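Local coordinates for protein phenol hydroxylase component phL (Pseudomonas stutzeri, PDB 3U52) that probably serves as the beta subunit of a multicomponent phenol hydroxylase, whose alpha-type partner would carry the diiron centre that hydroxylates phenol, at residues Val129-Gly132 against Ala133-Asn137; Ile154-Gly157 against Met158-Gly162. All blocks are in the same frame, centred on the assembly; numbering follows the deposited sequence.

Contact 1 (Val129-Gly132 against Ala133-Asn137)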
# COMPACT_ATOMS: atom_id res chain seq x y z
N VAL D 129 30.20 19.00 16.10
CA VAL D 129 30.77 18.88 14.76
C VAL D 129 29.65 18.46 13.81
O VAL D 129 29.52 19.01 12.70
CB VAL D 129 31.93 17.86 14.78
CG1 VAL D 129 32.51 17.59 13.36
CG2 VAL D 129 33.03 18.36 15.74
N GLU D 130 28.82 17.49 14.25
CA GLU D 130 27.63 17.06 13.47
C GLU D 130 26.72 18.25 13.18
O GLU D 130 26.16 18.40 12.06
CB GLU D 130 26.88 15.96 14.25
CG GLU D 130 27.66 14.64 14.31
CD GLU D 130 28.14 14.13 12.93
OE1 GLU D 130 27.30 14.09 12.01
OE2 GLU D 130 29.35 13.79 12.73
N LEU D 131 26.54 19.10 14.19
CA LEU D 131 25.69 20.27 14.05
C LEU D 131 26.27 21.15 12.96
O LEU D 131 25.56 21.49 12.03
CB LEU D 131 25.55 21.07 15.34
CG LEU D 131 24.51 22.18 15.06
CD1 LEU D 131 23.13 21.60 14.78
CD2 LEU D 131 24.39 23.04 16.21
N GLY D 132 27.56 21.49 13.06
CA GLY D 132 28.25 22.21 11.97
C GLY D 132 27.99 21.60 10.60
O GLY D 132 27.68 22.33 9.64
N ALA D 133 28.11 20.26 10.50
CA ALA D 133 27.91 19.53 9.22
C ALA D 133 26.45 19.56 8.76
O ALA D 133 26.18 19.68 7.57
CB ALA D 133 28.38 18.08 9.33
N ASN D 134 25.51 19.44 9.69
CA ASN D 134 24.10 19.73 9.36
C ASN D 134 23.96 21.13 8.73
O ASN D 134 23.35 21.28 7.67
CB ASN D 134 23.21 19.56 10.61
CG ASN D 134 21.84 20.17 10.45
OD1 ASN D 134 21.58 21.25 10.97
ND2 ASN D 134 20.93 19.46 9.75
N MET D 135 24.53 22.15 9.38
CA MET D 135 24.36 23.53 8.89
C MET D 135 25.02 23.73 7.51
O MET D 135 24.44 24.38 6.60
CB MET D 135 24.87 24.55 9.91
CG MET D 135 24.14 24.52 11.25
SD MET D 135 24.93 25.70 12.33
CE MET D 135 24.44 27.24 11.50
N ASN D 136 26.21 23.15 7.33
CA ASN D 136 26.93 23.27 6.04
C ASN D 136 26.22 22.61 4.88
O ASN D 136 26.18 23.13 3.77
CB ASN D 136 28.34 22.72 6.16
CG ASN D 136 29.22 23.57 7.05
OD1 ASN D 136 30.21 23.09 7.64
ND2 ASN D 136 28.86 24.83 7.18
N ASN D 137 25.60 21.46 5.15
CA ASN D 137 24.83 20.76 4.13
C ASN D 137 23.49 21.39 3.85
O ASN D 137 23.04 21.30 2.71
CB ASN D 137 24.69 19.26 4.52
CG ASN D 137 26.02 18.51 4.30
OD1 ASN D 137 26.68 18.00 5.26
ND2 ASN D 137 26.41 18.44 3.05

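Contact 2 (Ile154-Gly157 against Met158-Gly162)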
# COMPACT_ATOMS: atom_id res chain seq x y z
N ILE D 154 20.65 17.65 1.33
CA ILE D 154 19.66 17.70 2.39
C ILE D 154 19.59 16.33 3.13
O ILE D 154 19.48 16.31 4.34
CB ILE D 154 18.24 18.18 1.95
CG1 ILE D 154 17.37 18.44 3.19
CG2 ILE D 154 17.52 17.12 1.10
CD1 ILE D 154 17.23 19.86 3.63
N TYR D 155 19.65 15.22 2.39
CA TYR D 155 19.64 13.88 3.03
C TYR D 155 20.83 13.74 4.00
O TYR D 155 20.67 13.34 5.16
CB TYR D 155 19.72 12.77 1.96
CG TYR D 155 18.51 12.73 1.03
CD1 TYR D 155 18.61 12.19 -0.25
CD2 TYR D 155 17.25 13.22 1.45
CE1 TYR D 155 17.49 12.18 -1.11
CE2 TYR D 155 16.14 13.20 0.60
CZ TYR D 155 16.29 12.66 -0.67
OH TYR D 155 15.27 12.66 -1.56
N THR D 156 22.01 14.12 3.55
CA THR D 156 23.19 14.01 4.41
C THR D 156 23.13 14.97 5.63
O THR D 156 23.52 14.59 6.74
CB THR D 156 24.53 14.01 3.58
OG1 THR D 156 25.54 13.24 4.29
CG2 THR D 156 25.03 15.38 3.37
N GLY D 157 22.63 16.19 5.43
CA GLY D 157 22.48 17.14 6.56
C GLY D 157 21.49 16.64 7.60
O GLY D 157 21.70 16.82 8.81
N MET D 158 20.40 16.03 7.16
CA MET D 158 19.46 15.42 8.09
C MET D 158 20.06 14.20 8.81
O MET D 158 19.85 14.04 10.00
CB MET D 158 18.11 15.12 7.40
CG MET D 158 17.33 16.41 6.92
SD MET D 158 17.51 17.88 8.01
CE MET D 158 18.70 18.94 7.08
N ASP D 159 20.85 13.39 8.12
CA ASP D 159 21.62 12.29 8.74
C ASP D 159 22.55 12.83 9.83
O ASP D 159 22.67 12.23 10.88
CB ASP D 159 22.50 11.63 7.70
CG ASP D 159 21.72 10.87 6.63
OD1 ASP D 159 20.53 10.54 6.87
OD2 ASP D 159 22.29 10.60 5.54
N ARG D 160 23.20 13.97 9.58
CA ARG D 160 24.16 14.55 10.56
C ARG D 160 23.44 14.97 11.82
O ARG D 160 23.97 14.78 12.91
CB ARG D 160 24.99 15.74 10.00
CG ARG D 160 25.64 15.55 8.66
CD ARG D 160 26.46 14.24 8.56
NE ARG D 160 27.71 14.28 9.32
CZ ARG D 160 28.89 14.65 8.82
NH1 ARG D 160 29.02 14.99 7.54
NH2 ARG D 160 29.95 14.66 9.63
N LEU D 161 22.25 15.54 11.69
CA LEU D 161 21.43 15.87 12.84
C LEU D 161 21.02 14.60 13.61
O LEU D 161 21.11 14.59 14.82
CB LEU D 161 20.18 16.60 12.39
CG LEU D 161 19.18 16.88 13.50
CD1 LEU D 161 19.83 17.87 14.52
CD2 LEU D 161 17.83 17.39 12.94
N GLY D 162 20.57 13.57 12.90
CA GLY D 162 20.31 12.23 13.49
C GLY D 162 21.51 11.66 14.22
O GLY D 162 21.40 11.21 15.33

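Contact 1 (Val129-Gly132 against Ala133-Asn137)
Val129-Gly132 and Ala133-Asn137 are successive turns of one alpha helix, and the contact is local. The helix, 126-143, is a buried member of the all-helical hydroxylase fold. It runs against helix 147-175 and helix 211-240, and another protein chain of the assembly reaches the side that carries Leu131, Asn134 and Met135. Four i to i+4 backbone hydrogen bonds hold the turns together. Ala133 N gives to Val129 O at 2.9 Å. Asn134 N gives to Glu130 O at 2.7 Å, with a nearly straight N-H...O angle of 170°. Met135 N reaches Leu131 O at 2.9 Å. Gly132 takes part through its backbone alone, its O accepting Asn136 N at 2.9 Å.

The methyl of Ala133 lies by the backbone, its CB 3.5 Å from Glu130 O. It also touches Arg160 of helix 147-175 and Gln218 of helix 211-240. The side chain of Glu130 leaves the turn: its carboxylate forms a salt bridge with Arg160 and a hydrogen bond with the hydroxyl of Tyr227.

The branch methyl CD1 of Leu131 comes to 4.1 Å from Asn134 OD1. The amide nitrogen of Asn134 is used elsewhere, by a polar side chain of the other protein chain and probably by the carbonyl of Gly157. The amide would thus tie this helix both to its neighbour and to the partner subunit.

Met135 starts with CG anti to its own carbonyl carbon (chi1 -62°), which sends the chain back toward the preceding turn. A bend at chi3 (69°) then swings the methyl away from that turn. The sulfur SD passes 4.5 Å from CG of Leu131, a loose apolar touch, and CG of Met135 rests 3.4 Å from Leu131 O.

Contact 2 (Ile154-Gly157 against Met158-Gly162)
Ile154 and Met158 lie obliquely across each other, one turn apart on the buried helix 147-175. The contact is local: successive turns joined by i to i+4 backbone hydrogen bonds, such as Met158 N to Ile154 O at 3.0 Å. Ile154 sends CG1 anti to its backbone N (chi1 -169°), and its methyl CD1 ends 3.9 Å from CE of Met158. The methionine is folded at chi2 (-35°) and again at chi3. The fold lays Met158 CE 3.7 Å from Gly157 C, beside a residue that has no side chain of its own. Polar side chains of another protein chain pack on Ile154 and on Met158.

Asp159 lies on a different face. Its carboxylate has the carbonyl oxygen of Tyr155 over its flat side: Tyr155 O is 3.1 Å from Asp159 CG. That oxygen also accepts the backbone N of Asp159. The two carboxylate oxygens bond outward. OD1 forms a salt bridge with Arg88 and a hydrogen bond with the hydroxyl of Tyr84. OD2 accepts a hydrogen bond from the indole NH of Trp256. Were an alanine here, Arg88 would probably be left without its negative mate, and Tyr84 and Trp256 without their acceptor.

Arg160 is curled at chi2 and chi3. Its CG sits 3.0 Å from Thr156 O, the same oxygen that its N bonds at 2.9 Å, with a bent N-H...O angle of 147°. The guanidinium forms salt bridges with Asp223 and, as noted, Glu130. The buried charges of Asp159 and Arg160 are probably balanced by those of other helices, which would help join this helix to the bundle.

Overall arrangement
Contact 1 and contact 2 lie on helices 126-143 and 147-175, which follow each other in the chain and run roughly antiparallel. Their centres are about 8 Å apart, and they meet directly. The salt bridge runs from Glu130 OE1 to Arg160 NE at 2.7 Å. A probable hydrogen bond joins Asn134 ND2 to Gly157 O at 2.9 Å, and Ala133 CB packs 3.5 Å from Arg160 CZ. The side chain of Met135 in contact 1 is about 4 Å from a bound xenon. In contact 2, the side chain of Arg160 is about 11 Å from a xenon. Tyr227, which touches both Glu130 and Arg160, belongs to a xenon pocket with Asp232 and Tyr257. This places the salt bridge beside that pocket.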